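Local coordinates for protein neutral ceramidase (Pseudomonas aeruginosa, PDB 2ZWS) that hydrolyses the N-acyl linkage of ceramides to release sphingosine and a free fatty acid, using a zinc ion, and also runs the reaction in reverse, at residues P180-L185 with Y281-Q286; S224-H229 with I272-F277; V480-A485 with L490-S495. One frame throughout, in Å; residues are numbered along the deposited sequence.

Contact 1. Residues P180-L185 with Y281-Q286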
# COMPACT_ATOMS: atom_id res chain seq x y z
N PRO A 180 -10.43 17.48 0.86
CA PRO A 180 -9.20 18.09 1.32
C PRO A 180 -8.85 17.64 2.74
O PRO A 180 -7.82 18.00 3.27
CB PRO A 180 -9.54 19.58 1.30
CG PRO A 180 -10.95 19.60 1.70
CD PRO A 180 -11.59 18.37 1.07
N GLN A 181 -9.72 16.83 3.35
CA GLN A 181 -9.50 16.53 4.76
C GLN A 181 -8.37 15.53 4.99
O GLN A 181 -8.42 14.40 4.49
CB GLN A 181 -10.77 16.01 5.44
CG GLN A 181 -10.56 15.83 6.96
CD GLN A 181 -11.87 15.64 7.70
OE1 GLN A 181 -12.42 16.59 8.28
NE2 GLN A 181 -12.38 14.44 7.66
N MET A 182 -7.38 15.97 5.76
CA MET A 182 -6.42 15.06 6.35
C MET A 182 -6.70 14.92 7.86
O MET A 182 -6.88 15.93 8.56
CB MET A 182 -4.99 15.56 6.15
CG MET A 182 -3.95 14.66 6.84
SD MET A 182 -2.26 15.18 6.57
CE MET A 182 -2.02 14.67 4.85
N SER A 183 -6.72 13.69 8.35
CA SER A 183 -6.87 13.40 9.78
C SER A 183 -5.56 12.79 10.26
O SER A 183 -4.91 12.04 9.52
CB SER A 183 -8.00 12.37 10.00
OG SER A 183 -9.24 12.85 9.48
N VAL A 184 -5.17 13.09 11.50
CA VAL A 184 -3.96 12.50 12.07
C VAL A 184 -4.25 11.97 13.46
O VAL A 184 -4.79 12.68 14.31
CB VAL A 184 -2.77 13.52 12.13
CG1 VAL A 184 -1.50 12.86 12.72
CG2 VAL A 184 -2.49 14.11 10.75
N LEU A 185 -3.90 10.69 13.66
CA LEU A 185 -3.85 10.09 15.01
C LEU A 185 -2.38 10.07 15.46
O LEU A 185 -1.53 9.42 14.83
CB LEU A 185 -4.42 8.66 15.02
CG LEU A 185 -4.49 7.93 16.38
CD1 LEU A 185 -5.34 8.66 17.40
CD2 LEU A 185 -5.04 6.53 16.20
N TYR A 281 2.39 16.98 9.66
CA TYR A 281 3.25 17.49 10.70
C TYR A 281 2.59 18.69 11.40
O TYR A 281 2.63 18.81 12.63
CB TYR A 281 4.60 17.92 10.10
CG TYR A 281 5.64 18.11 11.14
CD1 TYR A 281 5.97 19.38 11.61
CD2 TYR A 281 6.30 17.02 11.70
CE1 TYR A 281 6.92 19.54 12.64
CE2 TYR A 281 7.24 17.17 12.71
CZ TYR A 281 7.55 18.43 13.15
OH TYR A 281 8.49 18.57 14.13
N GLU A 282 1.98 19.57 10.60
CA GLU A 282 1.25 20.74 11.11
C GLU A 282 0.12 20.28 12.05
O GLU A 282 0.00 20.74 13.20
CB GLU A 282 0.64 21.55 9.97
CG GLU A 282 -0.22 22.70 10.50
CD GLU A 282 -0.93 23.51 9.45
OE1 GLU A 282 -0.93 23.15 8.25
OE2 GLU A 282 -1.50 24.56 9.82
N ILE A 283 -0.68 19.33 11.58
CA ILE A 283 -1.83 18.88 12.38
C ILE A 283 -1.36 18.22 13.68
O ILE A 283 -1.87 18.55 14.78
CB ILE A 283 -2.72 17.91 11.59
CG1 ILE A 283 -3.35 18.64 10.40
CG2 ILE A 283 -3.75 17.20 12.51
CD1 ILE A 283 -3.94 17.69 9.35
N ALA A 284 -0.41 17.29 13.56
CA ALA A 284 0.11 16.60 14.76
C ALA A 284 0.60 17.63 15.77
O ALA A 284 0.36 17.48 16.96
CB ALA A 284 1.24 15.59 14.42
N GLY A 285 1.23 18.70 15.26
CA GLY A 285 1.84 19.72 16.12
C GLY A 285 0.81 20.47 16.93
O GLY A 285 1.15 21.03 18.00
N GLN A 286 -0.42 20.52 16.41
CA GLN A 286 -1.56 21.18 17.09
C GLN A 286 -2.19 20.35 18.23
O GLN A 286 -2.92 20.91 19.05
CB GLN A 286 -2.61 21.64 16.06
CG GLN A 286 -2.05 22.69 15.08
CD GLN A 286 -2.90 22.95 13.84
OE1 GLN A 286 -3.70 22.12 13.41
NE2 GLN A 286 -2.71 24.13 13.23

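Contact 2. Residues S224-H229 with I272-F277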
# COMPACT_ATOMS: atom_id res chain seq x y z
N SER A 224 6.24 9.09 4.59
CA SER A 224 6.64 8.31 5.77
C SER A 224 8.15 8.37 5.96
O SER A 224 8.67 8.59 7.08
CB SER A 224 6.26 6.84 5.64
OG SER A 224 4.84 6.66 5.56
N TYR A 225 8.89 8.17 4.86
CA TYR A 225 10.35 8.13 4.93
C TYR A 225 10.84 9.51 5.36
O TYR A 225 11.72 9.61 6.22
CB TYR A 225 10.92 7.83 3.55
CG TYR A 225 12.43 7.89 3.47
CD1 TYR A 225 13.07 9.02 2.95
CD2 TYR A 225 13.22 6.81 3.90
CE1 TYR A 225 14.47 9.06 2.87
CE2 TYR A 225 14.59 6.85 3.81
CZ TYR A 225 15.20 7.99 3.32
OH TYR A 225 16.59 8.05 3.20
N HIS A 226 10.30 10.58 4.77
CA HIS A 226 10.77 11.90 5.16
C HIS A 226 10.58 12.11 6.68
O HIS A 226 11.47 12.62 7.37
CB HIS A 226 10.04 12.97 4.34
CG HIS A 226 10.49 14.37 4.64
ND1 HIS A 226 11.75 14.82 4.30
CD2 HIS A 226 9.86 15.41 5.24
CE1 HIS A 226 11.87 16.09 4.68
NE2 HIS A 226 10.74 16.47 5.24
N TRP A 227 9.41 11.74 7.21
CA TRP A 227 9.19 11.91 8.65
C TRP A 227 10.14 11.07 9.50
O TRP A 227 10.75 11.56 10.46
CB TRP A 227 7.74 11.59 9.03
CG TRP A 227 7.23 12.33 10.25
CD1 TRP A 227 7.98 12.84 11.30
CD2 TRP A 227 5.86 12.62 10.56
NE1 TRP A 227 7.14 13.44 12.22
CE2 TRP A 227 5.84 13.32 11.79
CE3 TRP A 227 4.64 12.38 9.90
CZ2 TRP A 227 4.65 13.78 12.38
CZ3 TRP A 227 3.46 12.83 10.50
CH2 TRP A 227 3.47 13.51 11.72
N GLU A 228 10.22 9.77 9.17
CA GLU A 228 11.02 8.83 9.96
C GLU A 228 12.53 9.07 9.86
O GLU A 228 13.25 8.99 10.88
CB GLU A 228 10.73 7.40 9.51
CG GLU A 228 9.30 6.98 9.81
CD GLU A 228 8.86 5.68 9.12
OE1 GLU A 228 7.76 5.18 9.51
OE2 GLU A 228 9.57 5.19 8.21
N HIS A 229 13.00 9.38 8.65
CA HIS A 229 14.43 9.45 8.35
C HIS A 229 14.97 10.87 8.40
O HIS A 229 16.08 11.08 8.87
CB HIS A 229 14.69 8.84 6.97
CG HIS A 229 16.13 8.81 6.55
ND1 HIS A 229 16.71 9.84 5.86
CD2 HIS A 229 17.09 7.87 6.70
CE1 HIS A 229 17.98 9.55 5.60
NE2 HIS A 229 18.23 8.35 6.10
N ILE A 272 4.82 15.70 -3.96
CA ILE A 272 3.47 15.34 -3.47
C ILE A 272 3.59 14.69 -2.09
O ILE A 272 2.76 14.92 -1.20
CB ILE A 272 2.69 14.46 -4.51
CG1 ILE A 272 2.53 15.21 -5.84
CG2 ILE A 272 1.31 13.96 -3.97
CD1 ILE A 272 1.81 16.60 -5.71
N GLY A 273 4.63 13.88 -1.89
CA GLY A 273 4.90 13.38 -0.54
C GLY A 273 5.14 14.48 0.46
O GLY A 273 4.60 14.46 1.57
N LEU A 274 5.95 15.46 0.08
CA LEU A 274 6.23 16.58 0.99
C LEU A 274 4.98 17.39 1.31
O LEU A 274 4.84 17.86 2.44
CB LEU A 274 7.30 17.50 0.43
CG LEU A 274 8.72 16.93 0.51
CD1 LEU A 274 9.68 17.84 -0.24
CD2 LEU A 274 9.18 16.74 1.95
N ARG A 275 4.09 17.57 0.33
CA ARG A 275 2.86 18.32 0.59
C ARG A 275 2.00 17.63 1.65
O ARG A 275 1.49 18.27 2.58
CB ARG A 275 2.07 18.54 -0.70
CG ARG A 275 2.77 19.51 -1.63
CD ARG A 275 2.04 19.68 -2.93
NE ARG A 275 2.88 20.43 -3.86
CZ ARG A 275 2.54 20.80 -5.09
NH1 ARG A 275 1.35 20.50 -5.60
NH2 ARG A 275 3.43 21.47 -5.83
N GLN A 276 1.95 16.30 1.58
CA GLN A 276 1.20 15.51 2.58
C GLN A 276 1.89 15.55 3.92
O GLN A 276 1.25 15.75 4.95
CB GLN A 276 1.03 14.06 2.13
CG GLN A 276 0.14 13.95 0.90
CD GLN A 276 0.10 12.55 0.38
OE1 GLN A 276 -0.64 11.73 0.88
NE2 GLN A 276 0.93 12.25 -0.62
N PHE A 277 3.21 15.35 3.90
CA PHE A 277 3.98 15.40 5.13
C PHE A 277 3.77 16.73 5.85
O PHE A 277 3.56 16.75 7.07
CB PHE A 277 5.49 15.25 4.87
CG PHE A 277 6.30 15.69 6.04
CD1 PHE A 277 6.40 14.88 7.16
CD2 PHE A 277 6.85 16.96 6.08
CE1 PHE A 277 7.08 15.32 8.33
CE2 PHE A 277 7.53 17.40 7.21
CZ PHE A 277 7.64 16.59 8.34

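Contact 3. Residues V480-A485 with L490-S495. With PLM (palmitic acid), chain G.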
# COMPACT_ATOMS: atom_id res chain seq x y z
N VAL A 480 -23.54 1.20 8.24
CA VAL A 480 -24.51 1.75 9.20
C VAL A 480 -24.97 0.66 10.16
O VAL A 480 -25.00 0.87 11.40
CB VAL A 480 -25.69 2.43 8.49
CG1 VAL A 480 -26.87 2.65 9.47
CG2 VAL A 480 -25.21 3.76 7.93
N ASP A 481 -25.28 -0.52 9.62
CA ASP A 481 -25.73 -1.62 10.47
C ASP A 481 -24.65 -2.00 11.51
O ASP A 481 -24.95 -2.25 12.68
CB ASP A 481 -26.18 -2.83 9.63
CG ASP A 481 -27.52 -2.59 8.90
OD1 ASP A 481 -28.16 -1.54 9.13
OD2 ASP A 481 -27.93 -3.47 8.09
N MET A 482 -23.38 -1.97 11.08
CA MET A 482 -22.27 -2.28 11.99
C MET A 482 -22.15 -1.21 13.06
O MET A 482 -21.95 -1.52 14.23
CB MET A 482 -20.96 -2.42 11.21
CG MET A 482 -19.79 -2.79 12.13
SD MET A 482 -18.39 -3.36 11.15
CE MET A 482 -18.95 -5.02 10.71
N ALA A 483 -22.31 0.06 12.67
CA ALA A 483 -22.24 1.18 13.62
C ALA A 483 -23.35 1.07 14.67
O ALA A 483 -23.13 1.33 15.86
CB ALA A 483 -22.36 2.53 12.87
N VAL A 484 -24.55 0.71 14.22
CA VAL A 484 -25.68 0.52 15.14
C VAL A 484 -25.39 -0.63 16.10
O VAL A 484 -25.60 -0.50 17.31
CB VAL A 484 -26.98 0.27 14.36
CG1 VAL A 484 -28.12 -0.24 15.31
CG2 VAL A 484 -27.42 1.57 13.65
N ALA A 485 -24.87 -1.75 15.59
CA ALA A 485 -24.45 -2.85 16.49
C ALA A 485 -23.45 -2.40 17.57
O ALA A 485 -23.60 -2.75 18.74
CB ALA A 485 -23.90 -4.02 15.67
N LEU A 490 -24.03 -5.62 21.37
CA LEU A 490 -24.65 -6.47 20.35
C LEU A 490 -23.72 -6.81 19.19
O LEU A 490 -23.03 -5.95 18.63
CB LEU A 490 -25.90 -5.81 19.74
CG LEU A 490 -27.24 -5.84 20.50
CD1 LEU A 490 -28.42 -5.66 19.53
CD2 LEU A 490 -27.37 -7.15 21.30
N PRO A 491 -23.76 -8.08 18.79
CA PRO A 491 -22.94 -8.65 17.73
C PRO A 491 -23.45 -8.25 16.36
O PRO A 491 -24.61 -7.86 16.22
CB PRO A 491 -23.14 -10.16 17.89
CG PRO A 491 -24.11 -10.36 18.95
CD PRO A 491 -24.64 -9.08 19.44
N VAL A 492 -22.58 -8.31 15.36
CA VAL A 492 -23.04 -8.17 13.99
C VAL A 492 -23.46 -9.57 13.53
O VAL A 492 -23.23 -10.55 14.25
CB VAL A 492 -21.96 -7.54 13.07
CG1 VAL A 492 -21.78 -6.06 13.44
CG2 VAL A 492 -20.66 -8.29 13.19
N GLU A 493 -24.04 -9.68 12.35
CA GLU A 493 -24.48 -11.00 11.87
C GLU A 493 -23.30 -11.93 11.60
O GLU A 493 -22.18 -11.47 11.33
CB GLU A 493 -25.48 -10.92 10.71
CG GLU A 493 -25.33 -9.81 9.68
CD GLU A 493 -25.74 -8.41 10.16
OE1 GLU A 493 -26.74 -7.86 9.62
OE2 GLU A 493 -25.04 -7.84 11.04
N THR A 494 -23.53 -13.24 11.71
CA THR A 494 -22.44 -14.21 11.59
C THR A 494 -21.74 -14.05 10.25
O THR A 494 -22.38 -13.81 9.23
CB THR A 494 -22.93 -15.66 11.73
OG1 THR A 494 -24.02 -15.87 10.82
CG2 THR A 494 -23.41 -15.93 13.15
N SER A 495 -20.41 -14.16 10.27
CA SER A 495 -19.63 -14.04 9.04
C SER A 495 -19.92 -15.19 8.08
O SER A 495 -20.13 -16.32 8.49
CB SER A 495 -18.14 -14.10 9.35
OG SER A 495 -17.65 -12.84 9.70
C1 PLM G . -20.14 -7.89 21.57
O1 PLM G . -18.97 -7.84 22.02
O2 PLM G . -20.93 -6.95 21.80
C2 PLM G . -20.60 -9.07 20.74
C3 PLM G . -19.59 -9.33 19.63
C4 PLM G . -19.93 -10.61 18.88
C5 PLM G . -19.54 -11.89 19.62
C6 PLM G . -19.63 -13.06 18.65
C7 PLM G . -20.96 -13.80 18.77
C8 PLM G . -21.89 -13.52 17.60
C9 PLM G . -23.11 -14.44 17.65
CA PLM G . -24.42 -13.66 17.58
CB PLM G . -24.94 -13.57 16.15
CC PLM G . -25.36 -12.14 15.83
CD PLM G . -26.82 -12.07 15.40
CE PLM G . -27.39 -10.66 15.51
CF PLM G . -27.20 -9.87 14.22
CG PLM G . -28.31 -10.16 13.21

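Contact 1. Residues P180-L185 with Y281-Q286
Ile283 is wedged against Met182 and Val184, and its two branches divide the work. The longer branch reaches the methionine. Ile283 CD1 lies 3.5 Å from Met182 O and 3.9 Å from Met182 CG, and it also brushes CB and SD of that residue. The other branch turns to the valine. Ile283 CG2 packs 3.8 Å from Val184 CG2 and equally near Val184 CB. The split follows from the first torsion of Ile283 (chi1 -65°), which puts CG1 anti to its carbonyl carbon and CG2 anti to its backbone N. Val184 uses both methyls. CG2 faces Ile283, while Val184 CG1 sits 4.2 Å from Ala284 CB in a looser touch.

The side-chain contacts are apolar; the closest approach is of Ile283 CD1 to a backbone carbonyl oxygen. Met182 and Val184 are alternate residues of strand 181-189, and both send CB toward the helix, whereas Ser183 between them points its CB away. This is helix-on-sheet packing: helix 265-286 lies on one face of the mixed sheet of the N-terminal region. The axes of the two short segments approach to 8.3 Å, with 50° between their N-to-C directions.

The strand is held on both flanks, by backbone bonds from Met182 and Val184 to Gly151 and Gly149 and from Ser183 and Leu185 to Trp200 and Ile198, and Ser183 OG is hydrogen-bonded to Tyr148 OH. The Met182 side chain runs extended as far as SD and then bends (chi3 -74°), and it continues along the helix to touch Lys279 and Ala280. Tyr281 points its CB away from the strand, and its ring meets that of Phe277.

Contact 2. Residues S224-H229 with I272-F277
Phe277 takes the edge of His226 on one face of its ring and turns its own edge to Trp227. His226 CD2 stands over the Phe277 face, toward the rim, 3.5 Å from Phe277 CD2. This is a T-shaped pair. Toward the tryptophan the roles reverse, because there Phe277 gives its edge. Phe277 CE1 lies over the indole face, 3.6 Å from Trp227 CG. Both pairs have planes at 85°, taking the five-membered ring of Trp227 for the second. Phe277 CG is anti to its backbone N, which extends the ring across to the other helix.

Leu274, one helical turn before, lays its CD2 methyl over the imidazole face. Leu274 CD2 sits 3.6 Å from the centroid of the His226 ring, 10° off the normal, a well-centred CH-pi contact. The imidazole thus has a methyl over one face and the phenyl at its edge. His226 ND1 is hydrogen-bonded to Asp230 on the same helix, which helps fix the turn of the ring. The Trp227 ring also meets that of Phe237 and packs on Ala239 and Phe241 of strand 238-242.

The segment axes pass 9.6 Å apart with a crossing angle of -60°. An aromatic cluster of His226, Trp227 and Phe277 thus joins helices 218-231 and 265-286 beside the mixed sheet of the N-terminal region.

Contact 3. Residues V480-A485 with L490-S495
Val492 CG1 carries the apolar part of the contact, set between two side chains of helix 471-488. Val492 CG1 is 3.7 Å from Ala485 CB and 4.0 Å from Met482 CG. This methyl lies anti to its own carbonyl carbon (chi1 -70°), and the CB of Val492 points toward the helix. The bent end of Met482 brings CE near the same methyl. Here the chain leaves the helix and doubles back along it as an extended loop. Together they pack on the four-stranded sheet, where Met482 and Val492 both touch Arg298 and Arg300 of strand 295-303.

Among polar groups, the carbonyls Ala485 O and Leu490 O approach to 3.3 Å, two acceptors that cannot bond to each other. Leu490 O takes a hydrogen bond from Arg298. Asp481 is paired with Arg310, and Glu493 has a weak, long ion pair with Arg300.

The remaining contacts are with palmitic acid. Its chain curls round Pro491 on the side away from the helix. The closest approach is of Val492 O to PLM CC, at 3.1 Å. Pro491 CB is 3.4 Å from PLM C4. Further along, Glu493 CB lies 3.9 Å from the terminal carbon, PLM CG.

Contacts 1 and 2 share helix 265-286. Their centres are 13 Å apart. They touch directly: Met182 CE lies 3.4 Å from Gln276 O, and Tyr281 CD2 lies 3.7 Å from Trp227 CZ2. One helix is thereby packed on strand 181-189 and on helix 218-231 at once. Neither contact reaches Asn60, inferred to bind substrate, whose side chain is about 11 Å from those of Met182 and Trp227. In contact 2, the side chain of His226 is about 14 Å from the magnesium ion. Contact 3 lies apart, its nearest atoms about 16 Å from contact 1 and about 25 Å from contact 2. It touches the palmitic acid, and the side chain of Val492 is about 11 Å from that of Asp87, another inferred substrate-binding residue.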